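Local coordinates for chitinase (Chromobacterium violaceum, PDB 4TXG), which probably binds chitin and hydrolyses its glycosidic bonds as a family 18 glycoside hydrolase, at residues 180-184 / 243-248; 154-158 / 455-459. All coordinates share one frame. Numbering follows the deposited sequence.

Contact 1 of 2, residues 180-184 / 243-248; sequences WSKLT and YPGVKT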
ATOM      1  N   TRP A 180      -2.620   8.746 -20.246  1.00 10.63           N
ATOM      2  CA  TRP A 180      -3.795   9.324 -19.610  1.00 10.00           C
ATOM      3  C   TRP A 180      -5.107   8.609 -19.935  1.00 11.82           C
ATOM      4  O   TRP A 180      -6.005   8.548 -19.093  1.00 13.81           O
ATOM      5  CB  TRP A 180      -3.914  10.796 -20.004  1.00  9.26           C
ATOM      6  CG  TRP A 180      -2.894  11.674 -19.343  1.00 10.57           C
ATOM      7  CD1 TRP A 180      -1.631  11.952 -19.787  1.00 12.09           C
ATOM      8  CD2 TRP A 180      -3.058  12.397 -18.118  1.00  9.98           C
ATOM      9  NE1 TRP A 180      -1.003  12.809 -18.913  1.00 10.90           N
ATOM     10  CE2 TRP A 180      -1.853  13.089 -17.877  1.00 10.26           C
ATOM     11  CE3 TRP A 180      -4.105  12.526 -17.204  1.00 10.35           C
ATOM     12  CZ2 TRP A 180      -1.665  13.896 -16.752  1.00 11.20           C
ATOM     13  CZ3 TRP A 180      -3.921  13.341 -16.092  1.00 12.33           C
ATOM     14  CH2 TRP A 180      -2.706  14.010 -15.878  1.00 11.30           C
ATOM     15  N   SER A 181      -5.217   8.064 -21.146  1.00 10.19           N
ATOM     16  CA  SER A 181      -6.468   7.439 -21.572  1.00  9.31           C
ATOM     17  C   SER A 181      -6.641   6.021 -21.017  1.00 12.24           C
ATOM     18  O   SER A 181      -7.650   5.372 -21.284  1.00 10.63           O
ATOM     19  CB  SER A 181      -6.560   7.393 -23.103  1.00 13.52           C
ATOM     20  OG  SER A 181      -5.620   6.480 -23.634  1.00 15.47           O
ATOM     21  N   LYS A 182      -5.657   5.545 -20.256  1.00  9.56           N
ATOM     22  CA  LYS A 182      -5.680   4.167 -19.779  1.00  9.69           C
ATOM     23  C   LYS A 182      -5.539   4.057 -18.262  1.00 11.36           C
ATOM     24  O   LYS A 182      -5.409   2.957 -17.732  1.00 12.58           O
ATOM     25  CB  LYS A 182      -4.570   3.360 -20.460  1.00 12.96           C
ATOM     26  CG  LYS A 182      -4.612   3.446 -21.990  1.00 17.57           C
ATOM     27  CD  LYS A 182      -3.595   2.523 -22.637  1.00 22.58           C
ATOM     28  CE  LYS A 182      -3.577   2.689 -24.151  1.00 28.31           C
ATOM     29  NZ  LYS A 182      -4.934   2.567 -24.749  1.00 34.90           N
ATOM     30  N   LEU A 183      -5.572   5.196 -17.574  1.00 10.68           N
ATOM     31  CA  LEU A 183      -5.436   5.244 -16.113  1.00 12.35           C
ATOM     32  C   LEU A 183      -6.677   5.812 -15.424  1.00  8.68           C
ATOM     33  O   LEU A 183      -7.535   6.426 -16.064  1.00  8.21           O
ATOM     34  CB  LEU A 183      -4.229   6.111 -15.710  1.00 17.85           C
ATOM     35  CG  LEU A 183      -2.824   5.774 -16.185  1.00 19.34           C
ATOM     36  CD1 LEU A 183      -1.855   6.798 -15.667  1.00 16.20           C
ATOM     37  CD2 LEU A 183      -2.426   4.396 -15.697  1.00 24.99           C
ATOM     38  N   THR A 184      -6.773   5.623 -14.113  1.00  8.68           N
ATOM     39  CA  THR A 184      -7.831   6.290 -13.358  1.00  8.18           C
ATOM     40  C   THR A 184      -7.274   7.310 -12.358  1.00  7.41           C
ATOM     41  O   THR A 184      -7.932   8.315 -12.058  1.00  8.32           O
ATOM     42  CB  THR A 184      -8.722   5.280 -12.600  1.00  9.20           C
ATOM     43  OG1 THR A 184      -7.940   4.566 -11.632  1.00  8.55           O
ATOM     44  CG2 THR A 184      -9.371   4.293 -13.577  1.00  9.88           C
ATOM     45  N   TYR A 243      -8.596  14.932 -19.942  1.00 12.40           N
ATOM     46  CA  TYR A 243      -9.060  13.695 -19.310  1.00 13.23           C
ATOM     47  C   TYR A 243      -9.661  13.974 -17.930  1.00 14.19           C
ATOM     48  O   TYR A 243      -9.044  13.672 -16.918  1.00 14.74           O
ATOM     49  CB  TYR A 243      -7.895  12.706 -19.189  1.00 14.04           C
ATOM     50  CG  TYR A 243      -7.262  12.381 -20.514  1.00 14.14           C
ATOM     51  CD1 TYR A 243      -7.742  11.329 -21.289  1.00 18.18           C
ATOM     52  CD2 TYR A 243      -6.191  13.123 -20.999  1.00 15.78           C
ATOM     53  CE1 TYR A 243      -7.173  11.031 -22.507  1.00 20.56           C
ATOM     54  CE2 TYR A 243      -5.612  12.831 -22.218  1.00 22.48           C
ATOM     55  CZ  TYR A 243      -6.110  11.782 -22.967  1.00 20.70           C
ATOM     56  OH  TYR A 243      -5.542  11.486 -24.180  1.00 25.34           O
ATOM     57  N   PRO A 244     -10.880  14.544 -17.891  1.00 15.61           N
ATOM     58  CA  PRO A 244     -11.443  15.156 -16.674  1.00 19.37           C
ATOM     59  C   PRO A 244     -11.799  14.168 -15.563  1.00 21.24           C
ATOM     60  O   PRO A 244     -12.059  14.575 -14.427  1.00 20.94           O
ATOM     61  CB  PRO A 244     -12.703  15.856 -17.189  1.00 20.39           C
ATOM     62  CG  PRO A 244     -13.087  15.080 -18.416  1.00 22.12           C
ATOM     63  CD  PRO A 244     -11.782  14.677 -19.050  1.00 22.27           C
ATOM     64  N   GLY A 245     -11.806  12.885 -15.891  1.00 11.96           N
ATOM     65  CA  GLY A 245     -12.140  11.868 -14.921  1.00 13.30           C
ATOM     66  C   GLY A 245     -10.926  11.369 -14.172  1.00 15.75           C
ATOM     67  O   GLY A 245     -11.057  10.798 -13.086  1.00 12.90           O
ATOM     68  N   VAL A 246      -9.743  11.592 -14.737  1.00 10.98           N
ATOM     69  CA  VAL A 246      -8.514  11.092 -14.128  1.00 10.44           C
ATOM     70  C   VAL A 246      -8.151  11.934 -12.909  1.00 11.98           C
ATOM     71  O   VAL A 246      -8.120  13.162 -12.987  1.00 12.36           O
ATOM     72  CB  VAL A 246      -7.348  11.084 -15.139  1.00 10.38           C
ATOM     73  CG1 VAL A 246      -6.040  10.678 -14.452  1.00 11.13           C
ATOM     74  CG2 VAL A 246      -7.666  10.143 -16.289  1.00 11.16           C
ATOM     75  N   LYS A 247      -7.888  11.271 -11.785  1.00  9.48           N
ATOM     76  CA  LYS A 247      -7.531  11.964 -10.545  1.00 10.13           C
ATOM     77  C   LYS A 247      -6.020  12.124 -10.401  1.00  8.82           C
ATOM     78  O   LYS A 247      -5.264  11.247 -10.812  1.00 11.13           O
ATOM     79  CB  LYS A 247      -8.077  11.196  -9.333  1.00 10.65           C
ATOM     80  CG  LYS A 247      -9.581  10.959  -9.376  1.00  9.59           C
ATOM     81  CD  LYS A 247     -10.326  12.284  -9.177  1.00 15.21           C
ATOM     82  CE  LYS A 247     -11.756  12.213  -9.692  1.00 22.98           C
ATOM     83  NZ  LYS A 247     -12.463  11.040  -9.147  1.00 34.08           N
ATOM     84  N   THR A 248      -5.577  13.235  -9.816  1.00  9.08           N
ATOM     85  CA  THR A 248      -4.183  13.320  -9.382  1.00  9.36           C
ATOM     86  C   THR A 248      -4.098  13.475  -7.867  1.00  8.55           C
ATOM     87  O   THR A 248      -4.899  14.186  -7.248  1.00  9.33           O
ATOM     88  CB  THR A 248      -3.424  14.481 -10.066  1.00  8.20           C
ATOM     89  OG1 THR A 248      -4.104  15.724  -9.836  1.00  9.82           O
ATOM     90  CG2 THR A 248      -3.319  14.223 -11.563  1.00  8.91           C
TER
HETATM   91  O   HOH W   1     -10.791   7.897 -11.885  1.00 11.63           O
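Tyr243, just past the end of helix 231-242, packs its ring against Trp180 and Ser181 at the start of the loop 180-184. CB of Trp180 sits over the face of this ring, 3.5 Å from its centroid, a CH-pi contact whose closest atom pair is Trp180 CB to Tyr243 CD2 at 3.4 Å. The indole and phenol planes are only 19° apart but slid so far that the rings barely overlap; the indole itself stacks with Tyr239 and bonds through NE1 to Ala175 O. Ser181 CB adds a contact of 3.7 Å to Tyr243 CE1. From Tyr243 the chain reverses in a type I turn, closed by Val246 N to Tyr243 O at 3.1 Å; Pro244, its phi already held by the ring, suits the second position. This turn carries the chain from helix 231-242 into strand 247-253, within a beta-alpha-beta unit of the family 18 TIM barrel; the first strand of that unit, 185-193, follows directly on the loop 180-184. At Gly245 the carbonyl O is bridged to Thr184 O by a water, 3.2 Å and 2.9 Å away respectively. Val246, compact and branched, packs beside the indole, its CG1 3.8 Å from Trp180 CZ3, and its CG2 lies 3.7 Å from Leu183 O. Lys247 begins the strand, and its N donates to Thr184 O at 3.0 Å and a nearly straight 172°, a backbone bond indifferent to the side chain, whose long aliphatic part can lead its amine away. Thr248 brings CG2 to 4.4 Å from Trp180 CH2, while its OG1 bonds to Lys240.

Contact 2 of 2, residues 154-158 / 455-459; sequences RRIIG and SRVNM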
ATOM      1  N   ARG A 154     -11.953  -1.084 -12.742  1.00  8.02           N
ATOM      2  CA  ARG A 154     -10.975  -1.128 -11.656  1.00  8.51           C
ATOM      3  C   ARG A 154     -10.139   0.133 -11.619  1.00  9.54           C
ATOM      4  O   ARG A 154      -9.866   0.720 -12.664  1.00  7.71           O
ATOM      5  CB  ARG A 154     -10.024  -2.321 -11.818  1.00  7.76           C
ATOM      6  CG  ARG A 154     -10.712  -3.659 -11.978  1.00  8.17           C
ATOM      7  CD  ARG A 154     -11.315  -4.169 -10.669  1.00  9.06           C
ATOM      8  NE  ARG A 154     -12.190  -5.307 -10.955  1.00  8.61           N
ATOM      9  CZ  ARG A 154     -13.290  -5.596 -10.274  1.00  8.76           C
ATOM     10  NH1 ARG A 154     -13.637  -4.856  -9.212  1.00 10.17           N
ATOM     11  NH2 ARG A 154     -14.039  -6.622 -10.655  1.00  9.26           N
ATOM     12  N   ARG A 155      -9.688   0.530 -10.433  1.00  7.94           N
ATOM     13  CA  ARG A 155      -8.697   1.593 -10.378  1.00  6.75           C
ATOM     14  C   ARG A 155      -7.422   1.112 -11.060  1.00  7.24           C
ATOM     15  O   ARG A 155      -7.064  -0.060 -10.968  1.00  6.90           O
ATOM     16  CB  ARG A 155      -8.401   2.010  -8.945  1.00  6.91           C
ATOM     17  CG  ARG A 155      -9.612   2.541  -8.206  1.00  7.03           C
ATOM     18  CD  ARG A 155      -9.204   3.228  -6.912  1.00  6.95           C
ATOM     19  NE  ARG A 155     -10.380   3.565  -6.121  1.00  6.80           N
ATOM     20  CZ  ARG A 155     -10.949   2.725  -5.268  1.00  8.90           C
ATOM     21  NH1 ARG A 155     -10.424   1.515  -5.097  1.00  6.54           N
ATOM     22  NH2 ARG A 155     -12.032   3.098  -4.584  1.00  6.68           N
ATOM     23  N   ILE A 156      -6.771   2.029 -11.764  1.00  7.44           N
ATOM     24  CA  ILE A 156      -5.483   1.795 -12.386  1.00  6.78           C
ATOM     25  C   ILE A 156      -4.649   3.002 -11.998  1.00  6.98           C
ATOM     26  O   ILE A 156      -4.799   4.093 -12.555  1.00  8.60           O
ATOM     27  CB  ILE A 156      -5.587   1.640 -13.917  1.00  9.15           C
ATOM     28  CG1 ILE A 156      -6.493   0.459 -14.264  1.00  7.40           C
ATOM     29  CG2 ILE A 156      -4.195   1.469 -14.539  1.00  8.86           C
ATOM     30  CD1 ILE A 156      -6.800   0.342 -15.764  1.00  9.45           C
ATOM     31  N   ILE A 157      -3.820   2.806 -10.984  1.00  7.62           N
ATOM     32  CA  ILE A 157      -3.141   3.911 -10.316  1.00  7.48           C
ATOM     33  C   ILE A 157      -1.653   3.877 -10.604  1.00  6.29           C
ATOM     34  O   ILE A 157      -0.965   2.948 -10.203  1.00  9.25           O
ATOM     35  CB  ILE A 157      -3.361   3.843  -8.799  1.00  8.95           C
ATOM     36  CG1 ILE A 157      -4.859   3.812  -8.483  1.00  8.67           C
ATOM     37  CG2 ILE A 157      -2.680   5.001  -8.089  1.00  9.69           C
ATOM     38  CD1 ILE A 157      -5.187   2.936  -7.274  1.00 17.21           C
ATOM     39  N   GLY A 158      -1.155   4.895 -11.295  1.00  8.37           N
ATOM     40  CA  GLY A 158       0.254   4.917 -11.645  1.00 10.36           C
ATOM     41  C   GLY A 158       1.022   5.939 -10.835  1.00 10.28           C
ATOM     42  O   GLY A 158       0.587   7.087 -10.710  1.00  8.48           O
ATOM     43  N   SER A 455     -13.687  -2.931  -2.391  1.00  6.60           N
ATOM     44  CA  SER A 455     -13.733  -1.722  -3.217  1.00  7.17           C
ATOM     45  C   SER A 455     -12.750  -0.629  -2.768  1.00  9.60           C
ATOM     46  O   SER A 455     -12.440   0.276  -3.537  1.00  9.59           O
ATOM     47  CB  SER A 455     -15.160  -1.152  -3.231  1.00 10.37           C
ATOM     48  OG  SER A 455     -15.593  -0.842  -1.910  1.00  9.88           O
ATOM     49  N   ARG A 456     -12.251  -0.714  -1.535  1.00  6.93           N
ATOM     50  CA  ARG A 456     -11.336   0.309  -1.033  1.00  6.45           C
ATOM     51  C   ARG A 456      -9.912  -0.220  -0.917  1.00  7.32           C
ATOM     52  O   ARG A 456      -9.080   0.381  -0.248  1.00  7.23           O
ATOM     53  CB  ARG A 456     -11.835   0.861   0.325  1.00  6.74           C
ATOM     54  CG  ARG A 456     -13.097   1.734   0.152  1.00  7.11           C
ATOM     55  CD  ARG A 456     -13.796   2.140   1.454  1.00  9.04           C
ATOM     56  NE  ARG A 456     -12.905   2.829   2.383  1.00  7.57           N
ATOM     57  CZ  ARG A 456     -12.959   2.664   3.700  1.00  8.16           C
ATOM     58  NH1 ARG A 456     -13.873   1.853   4.221  1.00  7.94           N
ATOM     59  NH2 ARG A 456     -12.103   3.296   4.496  1.00  7.93           N
ATOM     60  N   VAL A 457      -9.634  -1.335  -1.591  1.00  5.94           N
ATOM     61  CA  VAL A 457      -8.280  -1.892  -1.619  1.00  7.73           C
ATOM     62  C   VAL A 457      -7.755  -1.975  -3.053  1.00  9.04           C
ATOM     63  O   VAL A 457      -8.457  -2.469  -3.935  1.00  8.35           O
ATOM     64  CB  VAL A 457      -8.230  -3.310  -0.998  1.00  7.44           C
ATOM     65  CG1 VAL A 457      -6.805  -3.855  -1.009  1.00  7.92           C
ATOM     66  CG2 VAL A 457      -8.785  -3.294   0.435  1.00  9.11           C
ATOM     67  N   ASN A 458      -6.535  -1.499  -3.283  1.00  5.69           N
ATOM     68  CA  ASN A 458      -5.860  -1.696  -4.571  1.00  6.15           C
ATOM     69  C   ASN A 458      -4.514  -2.360  -4.335  1.00  6.65           C
ATOM     70  O   ASN A 458      -3.798  -1.993  -3.408  1.00  6.59           O
ATOM     71  CB  ASN A 458      -5.680  -0.369  -5.300  1.00  7.10           C
ATOM     72  CG  ASN A 458      -6.954   0.456  -5.298  1.00 10.39           C
ATOM     73  OD1 ASN A 458      -7.867   0.218  -6.078  1.00  8.66           O
ATOM     74  ND2 ASN A 458      -7.031   1.403  -4.386  1.00 12.88           N
ATOM     75  N   MET A 459      -4.169  -3.338  -5.164  1.00  5.88           N
ATOM     76  CA  MET A 459      -2.927  -4.073  -4.954  1.00  5.98           C
ATOM     77  C   MET A 459      -1.822  -3.573  -5.876  1.00  7.72           C
ATOM     78  O   MET A 459      -2.054  -3.350  -7.067  1.00  7.61           O
ATOM     79  CB  MET A 459      -3.163  -5.571  -5.167  1.00  8.85           C
ATOM     80  CG  MET A 459      -4.243  -6.142  -4.250  1.00  8.79           C
ATOM     81  SD  MET A 459      -4.033  -5.757  -2.503  1.00  8.26           S
ATOM     82  CE  MET A 459      -2.471  -6.564  -2.147  1.00  7.58           C
TER
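The guanidinium of Arg155 reaches across to the start of strand 457-462 and takes hold of two acceptors. Ser455 O receives both terminal nitrogens, Arg155 NH1 at 2.8 Å and Arg155 NH2 at 3.0 Å, a forked arrangement in which one carbonyl oxygen lies near the guanidinium plane. Arg155 NH1 also donates to Asn458 OD1 at 3.0 Å. An arginine suits this buried spot because its planar end offers several donors at once, and its charge is balanced by a salt bridge from NE to Glu146. Asparagine is equally apt as its partner: while OD1 accepts from the arginine, ND2 donates to Val392 O on strand 391-395, so the amide has a partner at each end. Strands 155-161 and 457-462 both belong to the closed parallel sheet of the TIM barrel, yet they are not neighbours in it, since strand 599-603 runs between them and pairs with both. The contact is therefore made by inward-pointing side chains on the inner side of strand 599-603, near the N-terminal ends of the strands, with the CA atoms of Arg155 and Asn458 7.3 Å apart and both CB atoms directed at the other segment. Further along the first strand, Ile157 also turns inward and lays CD1 against Asn458 CG at 3.6 Å, giving the amide group an apolar neighbour. Outside the barrel wall, Ile156 faces the other way and packs on Tyr633 and Phe636 of helix 627-636.

In the fold
Both contacts belong to the same TIM barrel of the family 18 domain, with centres about 13 Å apart. Along the chain the order is 154-158, 180-184, 243-248 and 455-459, so contact 1 falls between the two segments of contact 2. Contact 1 joins the loops leading into the neighbouring strands 185-193 and 247-253, whereas contact 2 joins, inside the barrel, strands 155-161 and 457-462, one strand apart. They meet where strand 155-161 borders 185-193: Thr184 OG1 lies 2.8 Å from Ile156 N, a probable hydrogen bond. Contact 1 links consecutive early strands and contact 2 an early strand with a late one, both near the strands' N-terminal ends.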